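Phenazine biosynthesis protein, PhzF family (Bacillus anthracis, PDB 3EDN) is of unproven function but probably acts as an isomerase-like enzyme related to PhzF of phenazine biosynthesis, with a diaminopimelate epimerase-like fold. Local coordinates at residues L153-I166 against T231-V244. Sequence-based numbering, arbitrary orientation.
Sequences LPIVYGSTGNWTVI and TASGVMGAYYATYV. With SO4 (sulfate ion), chain F; SO4 (sulfate ion), chain C.
The Tyr239 hydroxyl, on helix 231-244, donates a hydrogen bond to the carbonyl of Pro154: OH lies 2.7 Å from O, in the carbonyl plane and on a lone pair. With CG anti to the backbone N (chi1 -178°), the ring reaches across to the hairpin of strands 156-159 and 163-166. Ile166 CG2 packs over one face, 3.8 Å from the ring centroid in a CH-pi contact, Tyr243 CD2 lies over the opposite face, and Val156 CG2 meets the edge. Pro154 CG forms a second CH-pi contact, 3.7 Å from the centroid of the Tyr243 ring.

Farther along, Val235 CG1 touches Gly158 CA at 3.7 Å and Ile166 CG1 at 3.8 Å, while CG2 packs against Thr160 N at 3.4 Å. Ile166 CD1 continues onto CG of selenomethionine Met236.

At the hairpin turn one water accepts from Thr160 N (2.8 Å) and Asn162 N and donates weakly to Thr231 O. Separately, Thr160 OG1 is hydrogen-bonded to Gln123 OE1. Two different sulfates, probably from the crystallisation liquor, accept hydrogen bonds, one from Trp163 N, the other from Thr231 N.

The helix thus covers one side of the hairpin. Sandwiching between Ile166 and Tyr243, plus the hydroxyl bond, should restrict shift and tilt of the Tyr239 ring.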
# COMPACT_ATOMS: atom_id res chain seq x y z
N LEU A 153 -40.68 5.77 25.28
CA LEU A 153 -39.67 6.30 24.38
C LEU A 153 -39.76 5.59 23.03
O LEU A 153 -40.03 4.37 22.99
CB LEU A 153 -38.27 6.12 25.00
CG LEU A 153 -37.93 7.03 26.19
CD1 LEU A 153 -36.54 6.73 26.73
CD2 LEU A 153 -38.03 8.49 25.79
N PRO A 154 -39.54 6.33 21.93
CA PRO A 154 -39.72 5.78 20.59
C PRO A 154 -38.60 4.87 20.11
O PRO A 154 -37.43 5.08 20.44
CB PRO A 154 -39.82 7.03 19.69
CG PRO A 154 -39.08 8.08 20.43
CD PRO A 154 -39.18 7.76 21.91
N ILE A 155 -38.99 3.85 19.36
CA ILE A 155 -38.03 3.02 18.64
C ILE A 155 -37.75 3.72 17.32
O ILE A 155 -38.68 4.08 16.59
CB ILE A 155 -38.59 1.61 18.39
CG1 ILE A 155 -39.01 0.95 19.71
CG2 ILE A 155 -37.56 0.76 17.64
CD1 ILE A 155 -39.88 -0.32 19.51
N VAL A 156 -36.47 3.97 17.04
CA VAL A 156 -36.09 4.69 15.83
C VAL A 156 -34.84 4.10 15.22
O VAL A 156 -34.01 3.51 15.92
CB VAL A 156 -35.84 6.19 16.08
CG1 VAL A 156 -37.08 6.87 16.62
CG2 VAL A 156 -34.63 6.40 17.03
N TYR A 157 -34.71 4.23 13.91
CA TYR A 157 -33.44 4.05 13.22
C TYR A 157 -32.69 5.35 13.41
O TYR A 157 -33.28 6.42 13.28
CB TYR A 157 -33.66 3.88 11.72
CG TYR A 157 -34.38 2.61 11.29
CD1 TYR A 157 -33.68 1.42 11.14
CD2 TYR A 157 -35.75 2.62 11.01
CE1 TYR A 157 -34.33 0.24 10.73
CE2 TYR A 157 -36.40 1.46 10.61
CZ TYR A 157 -35.68 0.28 10.47
OH TYR A 157 -36.31 -0.87 10.07
N GLY A 158 -31.40 5.27 13.71
CA GLY A 158 -30.57 6.46 13.86
C GLY A 158 -29.18 6.26 13.26
O GLY A 158 -28.67 5.14 13.23
N SER A 159 -28.59 7.33 12.75
CA SER A 159 -27.25 7.27 12.17
C SER A 159 -26.48 8.54 12.45
O SER A 159 -27.02 9.64 12.23
CB SER A 159 -27.33 7.13 10.66
OG SER A 159 -26.05 7.35 10.10
N THR A 160 -25.24 8.39 12.90
CA THR A 160 -24.25 9.47 12.83
C THR A 160 -23.07 9.00 11.96
O THR A 160 -21.92 9.42 12.16
CB THR A 160 -23.76 9.89 14.23
OG1 THR A 160 -23.29 8.73 14.94
CG2 THR A 160 -24.88 10.60 15.01
N GLY A 161 -23.37 8.14 11.00
CA GLY A 161 -22.35 7.52 10.14
C GLY A 161 -22.73 6.10 9.76
O GLY A 161 -22.44 5.66 8.64
N ASN A 162 -23.38 5.38 10.67
CA ASN A 162 -23.89 4.03 10.40
C ASN A 162 -25.27 3.86 11.01
O ASN A 162 -25.54 4.41 12.08
CB ASN A 162 -22.93 3.00 11.00
CG ASN A 162 -21.56 3.05 10.33
OD1 ASN A 162 -21.35 2.42 9.29
ND2 ASN A 162 -20.65 3.82 10.90
N TRP A 163 -26.14 3.12 10.34
CA TRP A 163 -27.52 2.97 10.81
C TRP A 163 -27.66 1.90 11.88
O TRP A 163 -27.26 0.74 11.67
CB TRP A 163 -28.47 2.66 9.65
CG TRP A 163 -28.78 3.85 8.77
CD1 TRP A 163 -28.26 4.12 7.53
CD2 TRP A 163 -29.67 4.93 9.08
NE1 TRP A 163 -28.77 5.31 7.06
CE2 TRP A 163 -29.65 5.82 7.99
CE3 TRP A 163 -30.49 5.23 10.19
CZ2 TRP A 163 -30.40 6.99 7.96
CZ3 TRP A 163 -31.25 6.39 10.16
CH2 TRP A 163 -31.19 7.26 9.05
N THR A 164 -28.25 2.28 13.01
CA THR A 164 -28.60 1.34 14.08
C THR A 164 -30.05 1.61 14.52
O THR A 164 -30.59 2.67 14.24
CB THR A 164 -27.61 1.45 15.26
OG1 THR A 164 -27.70 0.28 16.08
CG2 THR A 164 -27.87 2.71 16.10
N VAL A 165 -30.67 0.64 15.18
CA VAL A 165 -32.02 0.84 15.72
C VAL A 165 -31.92 1.03 17.22
O VAL A 165 -31.46 0.12 17.94
CB VAL A 165 -32.97 -0.36 15.43
CG1 VAL A 165 -34.40 -0.01 15.83
CG2 VAL A 165 -32.94 -0.73 13.95
N ILE A 166 -32.32 2.21 17.69
CA ILE A 166 -32.37 2.47 19.12
C ILE A 166 -33.69 1.88 19.65
O ILE A 166 -34.77 2.34 19.25
CB ILE A 166 -32.33 3.99 19.40
CG1 ILE A 166 -31.01 4.62 18.88
CG2 ILE A 166 -32.52 4.27 20.88
CD1 ILE A 166 -29.74 4.01 19.52
N THR A 231 -19.83 4.62 17.10
CA THR A 231 -20.86 5.09 16.16
C THR A 231 -22.25 5.13 16.84
O THR A 231 -22.95 6.16 16.83
CB THR A 231 -20.92 4.21 14.89
OG1 THR A 231 -21.01 2.82 15.24
CG2 THR A 231 -19.70 4.45 14.03
N ALA A 232 -22.65 4.00 17.42
CA ALA A 232 -23.97 3.91 18.04
C ALA A 232 -24.09 4.84 19.24
O ALA A 232 -25.15 5.37 19.53
CB ALA A 232 -24.29 2.46 18.44
N SER A 233 -22.97 5.05 19.93
CA SER A 233 -22.97 5.94 21.08
C SER A 233 -23.32 7.35 20.66
O SER A 233 -24.07 8.05 21.36
CB SER A 233 -21.59 5.96 21.73
OG SER A 233 -21.27 4.68 22.21
N GLY A 234 -22.78 7.78 19.53
CA GLY A 234 -23.10 9.10 19.00
C GLY A 234 -24.60 9.23 18.72
O GLY A 234 -25.23 10.26 19.03
N VAL A 235 -25.17 8.19 18.12
CA VAL A 235 -26.62 8.15 17.90
C VAL A 235 -27.38 8.23 19.22
O VAL A 235 -28.35 8.98 19.31
CB VAL A 235 -27.04 6.90 17.10
CG1 VAL A 235 -28.56 6.83 16.95
CG2 VAL A 235 -26.36 6.94 15.73
N MSE A 236 -26.91 7.52 20.25
CA MSE A 236 -27.58 7.56 21.55
C MSE A 236 -27.57 8.97 22.12
O MSE A 236 -28.55 9.39 22.74
CB MSE A 236 -26.92 6.61 22.54
CG MSE A 236 -27.14 5.16 22.22
SE MSE A 236 -25.98 4.01 23.28
CE MSE A 236 -26.77 4.37 25.02
N GLY A 237 -26.46 9.69 21.94
CA GLY A 237 -26.38 11.07 22.43
C GLY A 237 -27.38 11.97 21.73
O GLY A 237 -28.07 12.78 22.36
N ALA A 238 -27.45 11.84 20.41
CA ALA A 238 -28.42 12.62 19.64
C ALA A 238 -29.83 12.27 20.06
O ALA A 238 -30.69 13.14 20.13
CB ALA A 238 -28.25 12.38 18.16
N TYR A 239 -30.07 10.99 20.28
CA TYR A 239 -31.37 10.51 20.71
C TYR A 239 -31.73 11.12 22.06
O TYR A 239 -32.83 11.62 22.27
CB TYR A 239 -31.34 8.98 20.79
CG TYR A 239 -32.65 8.35 21.18
CD1 TYR A 239 -33.51 7.84 20.21
CD2 TYR A 239 -33.01 8.22 22.51
CE1 TYR A 239 -34.71 7.24 20.57
CE2 TYR A 239 -34.21 7.63 22.88
CZ TYR A 239 -35.06 7.17 21.91
OH TYR A 239 -36.21 6.56 22.30
N TYR A 240 -30.78 11.11 22.99
CA TYR A 240 -30.99 11.66 24.33
C TYR A 240 -31.37 13.12 24.25
O TYR A 240 -32.33 13.56 24.91
CB TYR A 240 -29.70 11.50 25.13
CG TYR A 240 -29.76 11.79 26.61
CD1 TYR A 240 -30.27 10.86 27.50
CD2 TYR A 240 -29.27 12.99 27.11
CE1 TYR A 240 -30.30 11.11 28.86
CE2 TYR A 240 -29.29 13.25 28.47
CZ TYR A 240 -29.81 12.31 29.33
OH TYR A 240 -29.84 12.56 30.69
N ALA A 241 -30.64 13.87 23.45
CA ALA A 241 -30.87 15.31 23.29
C ALA A 241 -32.19 15.60 22.56
O ALA A 241 -32.71 16.70 22.68
CB ALA A 241 -29.70 15.96 22.54
N THR A 242 -32.71 14.62 21.82
CA THR A 242 -33.91 14.82 21.00
C THR A 242 -35.19 14.32 21.68
O THR A 242 -36.26 14.92 21.51
CB THR A 242 -33.75 14.14 19.60
OG1 THR A 242 -32.54 14.62 18.98
CG2 THR A 242 -34.94 14.47 18.68
N TYR A 243 -35.08 13.25 22.48
CA TYR A 243 -36.25 12.61 23.09
C TYR A 243 -36.27 12.59 24.61
O TYR A 243 -37.34 12.42 25.22
CB TYR A 243 -36.37 11.15 22.61
CG TYR A 243 -36.50 10.99 21.12
CD1 TYR A 243 -37.71 11.26 20.47
CD2 TYR A 243 -35.44 10.54 20.35
CE1 TYR A 243 -37.83 11.11 19.11
CE2 TYR A 243 -35.55 10.38 18.99
CZ TYR A 243 -36.75 10.67 18.36
OH TYR A 243 -36.84 10.52 16.99
N VAL A 244 -35.11 12.74 25.25
CA VAL A 244 -35.03 12.50 26.69
C VAL A 244 -34.82 13.78 27.48
O VAL A 244 -35.63 14.12 28.35
CB VAL A 244 -33.94 11.45 27.04
CG1 VAL A 244 -33.98 11.12 28.53
CG2 VAL A 244 -34.12 10.19 26.21
S SO4 F . -24.39 1.36 7.40
O1 SO4 F . -23.45 1.79 6.37
O2 SO4 F . -23.65 0.90 8.57
O3 SO4 F . -25.31 2.42 7.72
O4 SO4 F . -25.18 0.24 6.90
S SO4 C . -16.57 2.04 16.53
O1 SO4 C . -15.29 2.06 15.83
O2 SO4 C . -16.46 1.92 17.97
O3 SO4 C . -17.34 3.18 16.13
O4 SO4 C . -17.30 0.87 16.01
O HOH W 1 -23.59 6.26 13.75